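Local coordinates for protein putative phosphomannomutase (Thermus thermophilus, PDB 1TUO) that probably acts as a magnesium-dependent phosphosugar mutase of the phosphohexose mutase family, possibly a phosphopentomutase, at residues H42-G54 and L90-G102. Residues are numbered along the deposited sequence; the frame is centred on the assembly and turned at random.
Sequences HLLERGGGLVVVG and LLSFAVRHLKAAG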
loop_
_atom_site.group_PDB
_atom_site.type_symbol
_atom_site.label_atom_id
_atom_site.label_comp_id
_atom_site.label_asym_id
_atom_site.label_seq_id
_atom_site.Cartn_x
_atom_site.Cartn_y
_atom_site.Cartn_z
ATOM N N HIS A 42 13.916 10.889 20.282
ATOM C CA HIS A 42 14.563 9.815 19.547
ATOM C C HIS A 42 15.472 10.359 18.445
ATOM O O HIS A 42 16.614 9.914 18.285
ATOM C CB HIS A 42 13.513 8.900 18.920
ATOM C CG HIS A 42 14.073 7.938 17.922
ATOM N ND1 HIS A 42 14.899 6.892 18.277
ATOM C CD2 HIS A 42 13.903 7.844 16.584
ATOM C CE1 HIS A 42 15.212 6.196 17.200
ATOM N NE2 HIS A 42 14.621 6.754 16.158
ATOM N N LEU A 43 14.967 11.323 17.689
ATOM C CA LEU A 43 15.744 11.897 16.597
ATOM C C LEU A 43 16.928 12.727 17.077
ATOM O O LEU A 43 18.004 12.676 16.480
ATOM C CB LEU A 43 14.901 12.692 15.582
ATOM C CG LEU A 43 13.971 12.089 14.528
ATOM C CD1 LEU A 43 13.158 13.116 13.735
ATOM C CD2 LEU A 43 14.528 11.101 13.503
ATOM N N LEU A 44 16.734 13.492 18.145
ATOM C CA LEU A 44 17.814 14.322 18.675
ATOM C C LEU A 44 18.959 13.434 19.150
ATOM O O LEU A 44 20.134 13.784 19.002
ATOM C CB LEU A 44 17.300 15.180 19.835
ATOM C CG LEU A 44 16.372 16.341 19.465
ATOM C CD1 LEU A 44 15.780 16.928 20.734
ATOM C CD2 LEU A 44 17.149 17.409 18.706
ATOM N N GLU A 45 18.609 12.284 19.714
ATOM C CA GLU A 45 19.599 11.333 20.217
ATOM C C GLU A 45 20.453 10.779 19.079
ATOM O O GLU A 45 21.567 10.306 19.300
ATOM C CB GLU A 45 18.887 10.185 20.950
ATOM C CG GLU A 45 19.800 9.220 21.714
ATOM C CD GLU A 45 20.554 8.263 20.808
ATOM O OE1 GLU A 45 19.902 7.603 19.970
ATOM O OE2 GLU A 45 21.796 8.164 20.935
ATOM N N ARG A 46 19.931 10.843 17.859
ATOM C CA ARG A 46 20.659 10.338 16.701
ATOM C C ARG A 46 21.281 11.445 15.854
ATOM O O ARG A 46 21.709 11.198 14.729
ATOM C CB ARG A 46 19.745 9.484 15.821
ATOM C CG ARG A 46 19.321 8.163 16.434
ATOM C CD ARG A 46 18.621 7.314 15.386
ATOM N NE ARG A 46 18.212 6.010 15.900
ATOM C CZ ARG A 46 17.865 5.364 14.772
ATOM N NH1 ARG A 46 17.646 6.273 13.839
ATOM N NH2 ARG A 46 17.458 4.104 14.591
ATOM N N GLY A 47 21.324 12.662 16.383
ATOM C CA GLY A 47 21.924 13.757 15.638
ATOM C C GLY A 47 20.956 14.785 15.086
ATOM O O GLY A 47 21.363 15.698 14.369
ATOM N N GLY A 48 19.674 14.644 15.408
ATOM C CA GLY A 48 18.696 15.601 14.920
ATOM C C GLY A 48 18.585 15.573 13.406
ATOM O O GLY A 48 18.750 14.525 12.779
ATOM N N GLY A 49 18.302 16.729 12.814
ATOM C CA GLY A 49 18.179 16.802 11.372
ATOM C C GLY A 49 16.840 17.333 10.902
ATOM O O GLY A 49 16.098 17.955 11.659
ATOM N N LEU A 50 16.541 17.083 9.635
ATOM C CA LEU A 50 15.291 17.514 9.023
ATOM C C LEU A 50 14.234 16.417 9.121
ATOM O O LEU A 50 14.534 15.233 8.982
ATOM C CB LEU A 50 15.527 17.836 7.550
ATOM C CG LEU A 50 14.276 18.064 6.702
ATOM C CD1 LEU A 50 13.606 19.351 7.126
ATOM C CD2 LEU A 50 14.672 18.119 5.222
ATOM N N VAL A 51 12.994 16.817 9.370
ATOM C CA VAL A 51 11.898 15.854 9.449
ATOM C C VAL A 51 10.813 16.361 8.525
ATOM O O VAL A 51 10.496 17.549 8.539
ATOM C CB VAL A 51 11.289 15.761 10.867
ATOM C CG1 VAL A 51 10.138 14.746 10.869
ATOM C CG2 VAL A 51 12.355 15.348 11.869
ATOM N N VAL A 52 10.256 15.462 7.721
ATOM C CA VAL A 52 9.182 15.830 6.810
ATOM C C VAL A 52 7.891 15.259 7.373
ATOM O O VAL A 52 7.847 14.096 7.772
ATOM C CB VAL A 52 9.427 15.266 5.399
ATOM C CG1 VAL A 52 8.366 15.782 4.444
ATOM C CG2 VAL A 52 10.813 15.689 4.908
ATOM N N VAL A 53 6.855 16.089 7.433
ATOM C CA VAL A 53 5.558 15.662 7.958
ATOM C C VAL A 53 4.504 15.783 6.861
ATOM O O VAL A 53 4.527 16.723 6.070
ATOM C CB VAL A 53 5.122 16.549 9.151
ATOM C CG1 VAL A 53 3.735 16.115 9.655
ATOM C CG2 VAL A 53 6.140 16.437 10.279
ATOM N N GLY A 54 3.585 14.827 6.815
ATOM C CA GLY A 54 2.530 14.877 5.823
ATOM C C GLY A 54 1.235 14.383 6.435
ATOM O O GLY A 54 1.239 13.842 7.543
ATOM N N LEU A 90 4.356 10.065 -1.543
ATOM C CA LEU A 90 4.932 11.393 -1.762
ATOM C C LEU A 90 5.699 11.804 -0.496
ATOM O O LEU A 90 6.784 12.390 -0.567
ATOM C CB LEU A 90 3.845 12.432 -2.067
ATOM C CG LEU A 90 4.302 13.903 -2.092
ATOM C CD1 LEU A 90 5.455 14.061 -3.077
ATOM C CD2 LEU A 90 3.136 14.811 -2.483
ATOM N N LEU A 91 5.135 11.504 0.669
ATOM C CA LEU A 91 5.816 11.845 1.911
ATOM C C LEU A 91 7.119 11.052 2.004
ATOM O O LEU A 91 8.174 11.603 2.326
ATOM C CB LEU A 91 4.904 11.559 3.112
ATOM C CG LEU A 91 5.394 11.838 4.543
ATOM C CD1 LEU A 91 6.265 10.690 5.025
ATOM C CD2 LEU A 91 6.137 13.166 4.602
ATOM N N SER A 92 7.061 9.761 1.696
ATOM C CA SER A 92 8.265 8.935 1.757
ATOM C C SER A 92 9.298 9.433 0.748
ATOM O O SER A 92 10.497 9.465 1.028
ATOM C CB SER A 92 7.922 7.467 1.496
ATOM O OG SER A 92 7.123 6.946 2.552
ATOM N N PHE A 93 8.831 9.840 -0.424
ATOM C CA PHE A 93 9.738 10.361 -1.437
ATOM C C PHE A 93 10.395 11.644 -0.929
ATOM O O PHE A 93 11.603 11.842 -1.081
ATOM C CB PHE A 93 8.976 10.679 -2.724
ATOM C CG PHE A 93 9.688 11.664 -3.613
ATOM C CD1 PHE A 93 10.790 11.273 -4.369
ATOM C CD2 PHE A 93 9.286 12.994 -3.646
ATOM C CE1 PHE A 93 11.485 12.207 -5.149
ATOM C CE2 PHE A 93 9.970 13.931 -4.418
ATOM C CZ PHE A 93 11.073 13.531 -5.171
ATOM N N ALA A 94 9.589 12.518 -0.329
ATOM C CA ALA A 94 10.082 13.790 0.183
ATOM C C ALA A 94 11.191 13.585 1.209
ATOM O O ALA A 94 12.175 14.322 1.236
ATOM C CB ALA A 94 8.934 14.581 0.795
ATOM N N VAL A 95 11.032 12.579 2.057
ATOM C CA VAL A 95 12.045 12.302 3.064
ATOM C C VAL A 95 13.401 12.034 2.413
ATOM O O VAL A 95 14.419 12.582 2.829
ATOM C CB VAL A 95 11.655 11.084 3.920
ATOM C CG1 VAL A 95 12.844 10.630 4.757
ATOM C CG2 VAL A 95 10.484 11.452 4.829
ATOM N N ARG A 96 13.407 11.191 1.390
ATOM C CA ARG A 96 14.652 10.841 0.717
ATOM C C ARG A 96 15.160 12.001 -0.142
ATOM O O ARG A 96 16.356 12.318 -0.140
ATOM C CB ARG A 96 14.432 9.595 -0.144
ATOM C CG ARG A 96 15.666 9.091 -0.870
ATOM C CD ARG A 96 15.304 7.929 -1.784
ATOM N NE ARG A 96 16.365 7.610 -2.735
ATOM C CZ ARG A 96 16.133 6.318 -3.029
ATOM N NH1 ARG A 96 15.144 5.501 -2.712
ATOM N NH2 ARG A 96 16.942 6.027 -4.051
ATOM N N HIS A 97 14.243 12.644 -0.855
ATOM C CA HIS A 97 14.598 13.758 -1.732
ATOM C C HIS A 97 15.214 14.936 -0.980
ATOM O O HIS A 97 16.154 15.572 -1.466
ATOM C CB HIS A 97 13.361 14.223 -2.502
ATOM C CG HIS A 97 13.654 15.229 -3.573
ATOM N ND1 HIS A 97 13.357 16.568 -3.441
ATOM C CD2 HIS A 97 14.212 15.086 -4.799
ATOM C CE1 HIS A 97 13.715 17.206 -4.541
ATOM N NE2 HIS A 97 14.236 16.329 -5.381
ATOM N N LEU A 98 14.686 15.226 0.204
ATOM C CA LEU A 98 15.189 16.333 1.012
ATOM C C LEU A 98 16.315 15.929 1.959
ATOM O O LEU A 98 16.793 16.747 2.754
ATOM C CB LEU A 98 14.040 16.958 1.810
ATOM C CG LEU A 98 12.936 17.614 0.977
ATOM C CD1 LEU A 98 11.859 18.157 1.897
ATOM C CD2 LEU A 98 13.530 18.745 0.134
ATOM N N LYS A 99 16.733 14.670 1.869
ATOM C CA LYS A 99 17.797 14.122 2.705
ATOM C C LYS A 99 17.496 14.330 4.186
ATOM O O LYS A 99 18.367 14.715 4.973
ATOM C CB LYS A 99 19.143 14.759 2.328
ATOM C CG LYS A 99 19.397 14.743 0.825
ATOM C CD LYS A 99 20.876 14.858 0.481
ATOM C CE LYS A 99 21.634 13.602 0.885
ATOM N NZ LYS A 99 21.907 12.723 -0.290
ATOM N N ALA A 100 16.248 14.061 4.553
ATOM C CA ALA A 100 15.789 14.210 5.925
ATOM C C ALA A 100 16.182 13.011 6.777
ATOM O O ALA A 100 16.496 11.944 6.260
ATOM C CB ALA A 100 14.270 14.380 5.941
ATOM N N ALA A 101 16.154 13.202 8.088
ATOM C CA ALA A 101 16.492 12.148 9.028
ATOM C C ALA A 101 15.312 11.194 9.149
ATOM O O ALA A 101 15.458 10.055 9.580
ATOM C CB ALA A 101 16.823 12.752 10.386
ATOM N N GLY A 102 14.132 11.672 8.769
ATOM C CA GLY A 102 12.956 10.825 8.841
ATOM C C GLY A 102 11.702 11.571 8.458
ATOM O O GLY A 102 11.757 12.747 8.108
HETATM O O HOH W 1 18.420 15.915 7.811
#
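V52, on strand 50-54, turns its side chain into helix 90-97, where it touches five hydrophobic residues. With CG1 anti to the backbone N (chi1 -174°), that methyl reaches the L91 side of the helix and presses on L91 CD2 at 3.4 Å, a tight contact, while A94 CB lies beside it. CG2 faces the end of the helix instead, 3.8 Å from A100 CB, with L98 crossing it at about a right angle; V95 CG2 meets CB. Losing both methyls to an alanine here would probably leave a gap between strand and helix, with L91, A94, L98 and A100 deprived of their packing partner. L50, two residues earlier on the strand, sets CD2 against L98 CB at 3.7 Å and CG over A100 CB. Its backbone O accepts from A101 N (2.7 Å), and V52 N donates to G102 O (3.1 Å); these bonds bring G102 alongside V51 as a parallel strand pair. A101 CB lies against G48 O at 3.5 Å. K99, at positive phi, ends the helix in a Schellman motif, and a water joins its O to L50 N. In the alpha/beta/alpha domain I, helix 88-97 is the beta-alpha-beta crossover from strand 78-82 to strand 102-106, which flank strand 50-55 on either side, both parallel to it. The chemistry is divided: methyl packing joins helix to sheet, while main-chain bonds fix where the next strand starts.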